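Local coordinates for protein 24-sterol C-methyltransferase (Haloferax volcanii, PDB 6F5Z) that is probably an S-adenosylmethionine-dependent methyltransferase, seen here binding S-adenosyl-L-homocysteine and forming a complex with the Trm112 activator, at residues A112-E124 against I158-F172. Numbering follows the deposited sequence. Where two conformers were deposited one is given.
Sequences AFYYAADPHHTLE and IDMTRWSHAEYREAF. With SAH (S-adenosyl-L-homocysteine), chain G.
W163 sets its six-membered ring among F113, P119, H120 and L123. Its CZ2 lies over one face of the H120 imidazole, 3.5 Å from H120 CE1, with the two planes at 45°. Its CZ3 meets F113 CE2 at the edge of the phenyl ring, and P119 CB touches its CH2. L123 CD1 meets the indole edge and also packs on A171 CB at 3.6 Å; L123 CD2 meets F172 CE1. With CG anti to the backbone N (chi1 175°), the F113 ring reaches both W163 and Y168. Replacing W163 by an alanine is likely to open a gap between F113, P119 and H120 and to leave the imidazole without the ring over its face.

Near the cofactor pocket, one backbone bond joins the segments: T161 N donates to Y114 O at 2.9 Å. I158 CG2 lies at the edge of the Y115 ring. In the conformer given, M160 packs beside the rings of Y114 and Y115; a second conformer makes this less certain. Y115 CB packs 3.5 Å from SAH N7. Two waters add to the join. One donates to Y115 O and D159 O; the other donates to A116 O and D159 O and accepts from T161 OG1.

Further out, Y114 OH bonds to E111. Y168 holds its ring centre under W163 CE3, and F172 packs on strand 134-140. D118 caps helix 119-129, and S164 and E167 form a capping box at the start of helix 165-174.

The contact joins the turn after strand 104-110 and the start of helix 119-129 to the loop and helix 165-174 of the Rossmann-like methyltransferase fold. Its helical end is aromatic and apolar. Beside SAH, the turn is probably held to 158-161 by apolar packing and by backbone carbonyls bonded to an amide and waters.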
loop_
_atom_site.group_PDB
_atom_site.type_symbol
_atom_site.label_atom_id
_atom_site.label_comp_id
_atom_site.label_asym_id
_atom_site.label_seq_id
_atom_site.Cartn_x
_atom_site.Cartn_y
_atom_site.Cartn_z
ATOM N N ALA B 112 -4.842 -18.024 -4.161
ATOM C CA ALA B 112 -6.169 -18.566 -4.475
ATOM C C ALA B 112 -6.836 -17.835 -5.601
ATOM O O ALA B 112 -7.652 -18.400 -6.310
ATOM C CB ALA B 112 -7.078 -18.481 -3.245
ATOM N N PHE B 113 -6.559 -16.529 -5.732
ATOM C CA PHE B 113 -7.335 -15.719 -6.662
ATOM C C PHE B 113 -7.334 -16.223 -8.095
ATOM O O PHE B 113 -8.373 -16.142 -8.758
ATOM C CB PHE B 113 -6.892 -14.251 -6.609
ATOM C CG PHE B 113 -7.565 -13.360 -7.621
ATOM C CD1 PHE B 113 -8.831 -12.850 -7.382
ATOM C CD2 PHE B 113 -6.957 -13.094 -8.848
ATOM C CE1 PHE B 113 -9.458 -12.042 -8.345
ATOM C CE2 PHE B 113 -7.597 -12.312 -9.819
ATOM C CZ PHE B 113 -8.828 -11.787 -9.552
ATOM N N TYR B 114 -6.196 -16.732 -8.529
ATOM C CA TYR B 114 -6.027 -17.137 -9.914
ATOM C C TYR B 114 -6.762 -18.442 -10.228
ATOM O O TYR B 114 -6.749 -18.851 -11.394
ATOM C CB TYR B 114 -4.559 -17.175 -10.274
ATOM C CG TYR B 114 -3.714 -17.963 -9.301
ATOM C CD1 TYR B 114 -3.610 -19.346 -9.402
ATOM C CD2 TYR B 114 -2.953 -17.323 -8.323
ATOM C CE1 TYR B 114 -2.791 -20.080 -8.554
ATOM C CE2 TYR B 114 -2.148 -18.049 -7.444
ATOM C CZ TYR B 114 -2.049 -19.428 -7.573
ATOM O OH TYR B 114 -1.198 -20.160 -6.766
ATOM N N TYR B 115 -7.434 -19.066 -9.247
ATOM C CA TYR B 115 -8.269 -20.229 -9.559
ATOM C C TYR B 115 -9.713 -19.768 -9.831
ATOM O O TYR B 115 -10.557 -20.598 -10.211
ATOM C CB TYR B 115 -8.287 -21.214 -8.372
ATOM C CG TYR B 115 -6.946 -21.820 -8.043
ATOM C CD1 TYR B 115 -6.351 -22.756 -8.891
ATOM C CD2 TYR B 115 -6.287 -21.501 -6.860
ATOM C CE1 TYR B 115 -5.131 -23.348 -8.568
ATOM C CE2 TYR B 115 -5.041 -22.041 -6.559
ATOM C CZ TYR B 115 -4.469 -22.972 -7.409
ATOM O OH TYR B 115 -3.255 -23.545 -7.088
ATOM N N ALA B 116 -10.044 -18.470 -9.613
ATOM C CA ALA B 116 -11.421 -17.998 -9.846
ATOM C C ALA B 116 -11.834 -18.314 -11.278
ATOM O O ALA B 116 -11.027 -18.108 -12.186
ATOM C CB ALA B 116 -11.530 -16.500 -9.612
ATOM N N ALA B 117 -13.087 -18.767 -11.472
ATOM C CA ALA B 117 -13.607 -19.078 -12.820
ATOM C C ALA B 117 -13.741 -17.819 -13.667
ATOM O O ALA B 117 -13.533 -17.862 -14.885
ATOM C CB ALA B 117 -14.961 -19.793 -12.707
ATOM N N ASP B 118 -14.094 -16.688 -13.028
ATOM C CA ASP B 118 -14.296 -15.446 -13.757
ATOM C C ASP B 118 -13.640 -14.380 -12.879
ATOM O O ASP B 118 -14.292 -13.746 -12.052
ATOM C CB ASP B 118 -15.804 -15.234 -13.936
ATOM C CG ASP B 118 -16.248 -13.981 -14.667
ATOM O OD1 ASP B 118 -15.402 -13.121 -14.947
ATOM O OD2 ASP B 118 -17.464 -13.844 -14.916
ATOM N N PRO B 119 -12.303 -14.265 -12.973
ATOM C CA PRO B 119 -11.576 -13.363 -12.063
ATOM C C PRO B 119 -12.043 -11.912 -12.093
ATOM O O PRO B 119 -12.049 -11.227 -11.053
ATOM C CB PRO B 119 -10.112 -13.522 -12.502
ATOM C CG PRO B 119 -10.188 -14.048 -13.926
ATOM C CD PRO B 119 -11.379 -14.979 -13.873
ATOM N N HIS B 120 -12.435 -11.412 -13.282
ATOM C CA HIS B 120 -12.936 -10.040 -13.346
ATOM C C HIS B 120 -14.240 -9.914 -12.512
ATOM O O HIS B 120 -14.414 -8.924 -11.793
ATOM C CB HIS B 120 -13.142 -9.642 -14.817
ATOM C CG HIS B 120 -11.840 -9.370 -15.514
ATOM N ND1 HIS B 120 -11.342 -10.193 -16.520
ATOM C CD2 HIS B 120 -10.978 -8.342 -15.325
ATOM C CE1 HIS B 120 -10.204 -9.623 -16.912
ATOM N NE2 HIS B 120 -9.944 -8.511 -16.203
ATOM N N HIS B 121 -15.135 -10.921 -12.578
ATOM C CA HIS B 121 -16.371 -10.870 -11.785
ATOM C C HIS B 121 -16.055 -10.995 -10.290
ATOM O O HIS B 121 -16.661 -10.313 -9.471
ATOM C CB HIS B 121 -17.378 -11.929 -12.234
ATOM C CG HIS B 121 -18.656 -11.900 -11.456
ATOM N ND1 HIS B 121 -19.483 -10.785 -11.461
ATOM C CD2 HIS B 121 -19.161 -12.807 -10.590
ATOM C CE1 HIS B 121 -20.484 -11.079 -10.641
ATOM N NE2 HIS B 121 -20.329 -12.278 -10.095
ATOM N N THR B 122 -15.056 -11.815 -9.949
ATOM C CA THR B 122 -14.665 -11.913 -8.523
ATOM C C THR B 122 -14.193 -10.529 -8.040
ATOM O O THR B 122 -14.545 -10.136 -6.934
ATOM C CB THR B 122 -13.609 -12.998 -8.338
ATOM O OG1 THR B 122 -14.237 -14.264 -8.633
ATOM C CG2 THR B 122 -13.062 -13.031 -6.903
ATOM N N LEU B 123 -13.393 -9.790 -8.844
ATOM C CA LEU B 123 -12.973 -8.458 -8.411
ATOM C C LEU B 123 -14.159 -7.508 -8.193
ATOM O O LEU B 123 -14.160 -6.707 -7.278
ATOM C CB LEU B 123 -11.987 -7.847 -9.400
ATOM C CG LEU B 123 -10.629 -8.530 -9.436
ATOM C CD1 LEU B 123 -9.813 -8.089 -10.639
ATOM C CD2 LEU B 123 -9.840 -8.283 -8.124
ATOM N N GLU B 124 -15.175 -7.585 -9.067
ATOM C CA GLU B 124 -16.379 -6.767 -8.923
ATOM C C GLU B 124 -17.135 -7.152 -7.632
ATOM O O GLU B 124 -17.613 -6.266 -6.918
ATOM C CB GLU B 124 -17.285 -6.968 -10.143
ATOM C CG GLU B 124 -16.687 -6.359 -11.406
ATOM C CD GLU B 124 -17.234 -6.918 -12.708
ATOM O OE1 GLU B 124 -18.225 -7.686 -12.671
ATOM O OE2 GLU B 124 -16.615 -6.653 -13.765
ATOM N N ILE B 158 -7.951 -27.322 -12.813
ATOM C CA ILE B 158 -8.737 -26.074 -12.903
ATOM C C ILE B 158 -7.995 -25.126 -13.866
ATOM O O ILE B 158 -6.762 -25.034 -13.816
ATOM C CB ILE B 158 -8.849 -25.439 -11.483
ATOM C CG1 ILE B 158 -9.710 -26.313 -10.563
ATOM C CG2 ILE B 158 -9.355 -23.956 -11.519
ATOM C CD1 ILE B 158 -9.665 -25.873 -9.083
ATOM N N ASP B 159 -8.739 -24.402 -14.696
ATOM C CA ASP B 159 -8.186 -23.408 -15.610
ATOM C C ASP B 159 -7.806 -22.190 -14.765
ATOM O O ASP B 159 -8.677 -21.524 -14.180
ATOM C CB ASP B 159 -9.222 -22.998 -16.662
ATOM C CG ASP B 159 -9.683 -24.131 -17.563
ATOM O OD1 ASP B 159 -8.813 -24.852 -18.107
ATOM O OD2 ASP B 159 -10.916 -24.265 -17.765
ATOM N N MET B 160 -6.509 -21.929 -14.697
ATOM C CA MET B 160 -5.911 -20.840 -13.920
ATOM C C MET B 160 -5.772 -19.547 -14.758
ATOM O O MET B 160 -5.541 -19.623 -15.977
ATOM C CB MET B 160 -4.528 -21.299 -13.426
ATOM C CG MET B 160 -4.590 -22.588 -12.597
ATOM S SD MET B 160 -2.967 -23.388 -12.459
ATOM C CE MET B 160 -2.173 -22.289 -11.284
ATOM N N THR B 161 -5.834 -18.373 -14.105
ATOM C CA THR B 161 -5.652 -17.101 -14.776
ATOM C C THR B 161 -4.220 -16.646 -14.509
ATOM O O THR B 161 -3.808 -16.503 -13.353
ATOM C CB THR B 161 -6.711 -16.105 -14.303
ATOM O OG1 THR B 161 -7.969 -16.535 -14.839
ATOM C CG2 THR B 161 -6.433 -14.671 -14.796
ATOM N N ARG B 162 -3.470 -16.407 -15.582
ATOM C CA ARG B 162 -2.068 -16.022 -15.476
ATOM C C ARG B 162 -1.955 -14.589 -15.940
ATOM O O ARG B 162 -2.014 -14.310 -17.133
ATOM C CB ARG B 162 -1.182 -16.944 -16.327
ATOM C CG ARG B 162 0.269 -16.893 -15.847
ATOM C CD ARG B 162 1.092 -17.967 -16.548
ATOM N NE ARG B 162 1.630 -17.446 -17.804
ATOM C CZ ARG B 162 2.036 -18.198 -18.822
ATOM N NH1 ARG B 162 2.549 -17.633 -19.903
ATOM N NH2 ARG B 162 1.906 -19.515 -18.776
ATOM N N TRP B 163 -1.879 -13.653 -14.993
ATOM C CA TRP B 163 -1.790 -12.250 -15.346
ATOM C C TRP B 163 -0.436 -11.697 -15.002
ATOM O O TRP B 163 0.187 -12.147 -14.031
ATOM C CB TRP B 163 -2.822 -11.416 -14.575
ATOM C CG TRP B 163 -4.233 -11.472 -15.087
ATOM C CD1 TRP B 163 -4.671 -11.920 -16.312
ATOM C CD2 TRP B 163 -5.396 -11.070 -14.365
ATOM N NE1 TRP B 163 -6.048 -11.832 -16.380
ATOM C CE2 TRP B 163 -6.515 -11.290 -15.197
ATOM C CE3 TRP B 163 -5.601 -10.566 -13.070
ATOM C CZ2 TRP B 163 -7.829 -11.018 -14.761
ATOM C CZ3 TRP B 163 -6.884 -10.269 -12.655
ATOM C CH2 TRP B 163 -7.984 -10.503 -13.492
ATOM N N SER B 164 -0.010 -10.668 -15.754
ATOM C CA SER B 164 1.219 -9.943 -15.390
ATOM C C SER B 164 0.936 -8.929 -14.250
ATOM O O SER B 164 -0.217 -8.661 -13.927
ATOM C CB SER B 164 1.735 -9.149 -16.589
ATOM O OG SER B 164 0.731 -8.207 -16.913
ATOM N N HIS B 165 1.984 -8.295 -13.718
ATOM C CA HIS B 165 1.785 -7.236 -12.716
ATOM C C HIS B 165 0.826 -6.175 -13.324
ATOM O O HIS B 165 -0.134 -5.739 -12.674
ATOM C CB HIS B 165 3.115 -6.537 -12.408
ATOM C CG HIS B 165 4.071 -7.308 -11.554
ATOM N ND1 HIS B 165 4.865 -6.650 -10.607
ATOM C CD2 HIS B 165 4.321 -8.632 -11.475
ATOM C CE1 HIS B 165 5.617 -7.592 -10.045
ATOM N NE2 HIS B 165 5.356 -8.795 -10.550
ATOM N N ALA B 166 1.095 -5.759 -14.586
ATOM C CA ALA B 166 0.246 -4.732 -15.229
ATOM C C ALA B 166 -1.194 -5.186 -15.393
ATOM O O ALA B 166 -2.136 -4.409 -15.177
ATOM C CB ALA B 166 0.846 -4.309 -16.572
ATOM N N GLU B 167 -1.390 -6.448 -15.762
ATOM C CA GLU B 167 -2.758 -6.953 -15.911
ATOM C C GLU B 167 -3.535 -6.960 -14.600
ATOM O O GLU B 167 -4.751 -6.721 -14.594
ATOM C CB GLU B 167 -2.758 -8.339 -16.545
ATOM C CG GLU B 167 -2.503 -8.254 -18.052
ATOM C CD GLU B 167 -2.179 -9.576 -18.721
ATOM O OE1 GLU B 167 -1.538 -10.444 -18.086
ATOM O OE2 GLU B 167 -2.518 -9.717 -19.919
ATOM N N TYR B 168 -2.850 -7.240 -13.460
ATOM C CA TYR B 168 -3.533 -7.179 -12.162
ATOM C C TYR B 168 -3.930 -5.720 -11.883
ATOM O O TYR B 168 -5.051 -5.481 -11.461
ATOM C CB TYR B 168 -2.591 -7.642 -11.033
ATOM C CG TYR B 168 -2.746 -9.119 -10.754
ATOM C CD1 TYR B 168 -3.751 -9.588 -9.906
ATOM C CD2 TYR B 168 -1.908 -10.064 -11.358
ATOM C CE1 TYR B 168 -3.939 -10.952 -9.688
ATOM C CE2 TYR B 168 -2.067 -11.433 -11.110
ATOM C CZ TYR B 168 -3.109 -11.872 -10.310
ATOM O OH TYR B 168 -3.321 -13.209 -10.106
ATOM N N ARG B 169 -3.062 -4.740 -12.192
ATOM C CA ARG B 169 -3.436 -3.340 -11.920
ATOM C C ARG B 169 -4.621 -2.927 -12.803
ATOM O O ARG B 169 -5.564 -2.288 -12.316
ATOM C CB ARG B 169 -2.245 -2.388 -12.151
ATOM C CG ARG B 169 -1.036 -2.717 -11.279
ATOM C CD ARG B 169 0.002 -1.580 -11.188
ATOM N NE ARG B 169 0.450 -1.107 -12.499
ATOM C CZ ARG B 169 1.424 -1.682 -13.205
ATOM N NH1 ARG B 169 2.002 -2.804 -12.771
ATOM N NH2 ARG B 169 1.812 -1.158 -14.365
ATOM N N GLU B 170 -4.560 -3.303 -14.096
ATOM C CA GLU B 170 -5.628 -2.955 -15.019
ATOM C C GLU B 170 -6.940 -3.601 -14.601
ATOM O O GLU B 170 -7.981 -2.949 -14.634
ATOM C CB GLU B 170 -5.252 -3.398 -16.445
ATOM C CG GLU B 170 -4.046 -2.660 -17.026
ATOM C CD GLU B 170 -3.316 -3.330 -18.187
ATOM O OE1 GLU B 170 -3.794 -4.372 -18.691
ATOM O OE2 GLU B 170 -2.249 -2.813 -18.589
ATOM N N ALA B 171 -6.905 -4.891 -14.186
ATOM C CA ALA B 171 -8.146 -5.579 -13.802
ATOM C C ALA B 171 -8.728 -4.935 -12.540
ATOM O O ALA B 171 -9.949 -4.838 -12.413
ATOM C CB ALA B 171 -7.853 -7.045 -13.522
ATOM N N PHE B 172 -7.874 -4.545 -11.571
ATOM C CA PHE B 172 -8.399 -3.911 -10.364
ATOM C C PHE B 172 -9.120 -2.618 -10.741
ATOM O O PHE B 172 -10.246 -2.415 -10.312
ATOM C CB PHE B 172 -7.244 -3.557 -9.423
ATOM C CG PHE B 172 -6.869 -4.643 -8.437
ATOM C CD1 PHE B 172 -6.804 -5.972 -8.835
ATOM C CD2 PHE B 172 -6.488 -4.318 -7.145
ATOM C CE1 PHE B 172 -6.387 -6.981 -7.932
ATOM C CE2 PHE B 172 -6.132 -5.323 -6.232
ATOM C CZ PHE B 172 -6.055 -6.633 -6.637
HETATM N N SAH G . -4.762 -19.101 1.375
HETATM C CA SAH G . -4.236 -20.441 1.751
HETATM C CB SAH G . -4.671 -21.604 0.774
HETATM C CG SAH G . -4.123 -21.433 -0.640
HETATM S SD SAH G . -4.643 -22.828 -1.705
HETATM C C SAH G . -2.690 -20.444 1.874
HETATM O O SAH G . -2.126 -19.286 1.662
HETATM O OXT SAH G . -2.072 -21.443 2.160
HETATM C "C5'" SAH G . -6.120 -22.189 -2.531
HETATM C "C4'" SAH G . -7.370 -22.247 -1.672
HETATM O "O4'" SAH G . -8.442 -21.602 -2.408
HETATM C "C3'" SAH G . -7.814 -23.694 -1.422
HETATM O "O3'" SAH G . -8.085 -23.952 -0.044
HETATM C "C2'" SAH G . -8.994 -23.878 -2.382
HETATM O "O2'" SAH G . -9.974 -24.828 -1.969
HETATM C "C1'" SAH G . -9.567 -22.464 -2.467
HETATM N N9 SAH G . -10.286 -22.172 -3.709
HETATM C C8 SAH G . -9.809 -22.298 -4.992
HETATM N N7 SAH G . -10.657 -21.917 -5.917
HETATM C C5 SAH G . -11.768 -21.506 -5.196
HETATM C C6 SAH G . -13.024 -20.991 -5.591
HETATM N N6 SAH G . -13.398 -20.825 -6.867
HETATM N N1 SAH G . -13.916 -20.687 -4.615
HETATM C C2 SAH G . -13.577 -20.908 -3.337
HETATM N N3 SAH G . -12.430 -21.386 -2.845
HETATM C C4 SAH G . -11.554 -21.663 -3.833
HETATM O O HOH W 1 -11.142 -21.502 -12.981
HETATM O O HOH W 2 -9.195 -18.792 -14.117
#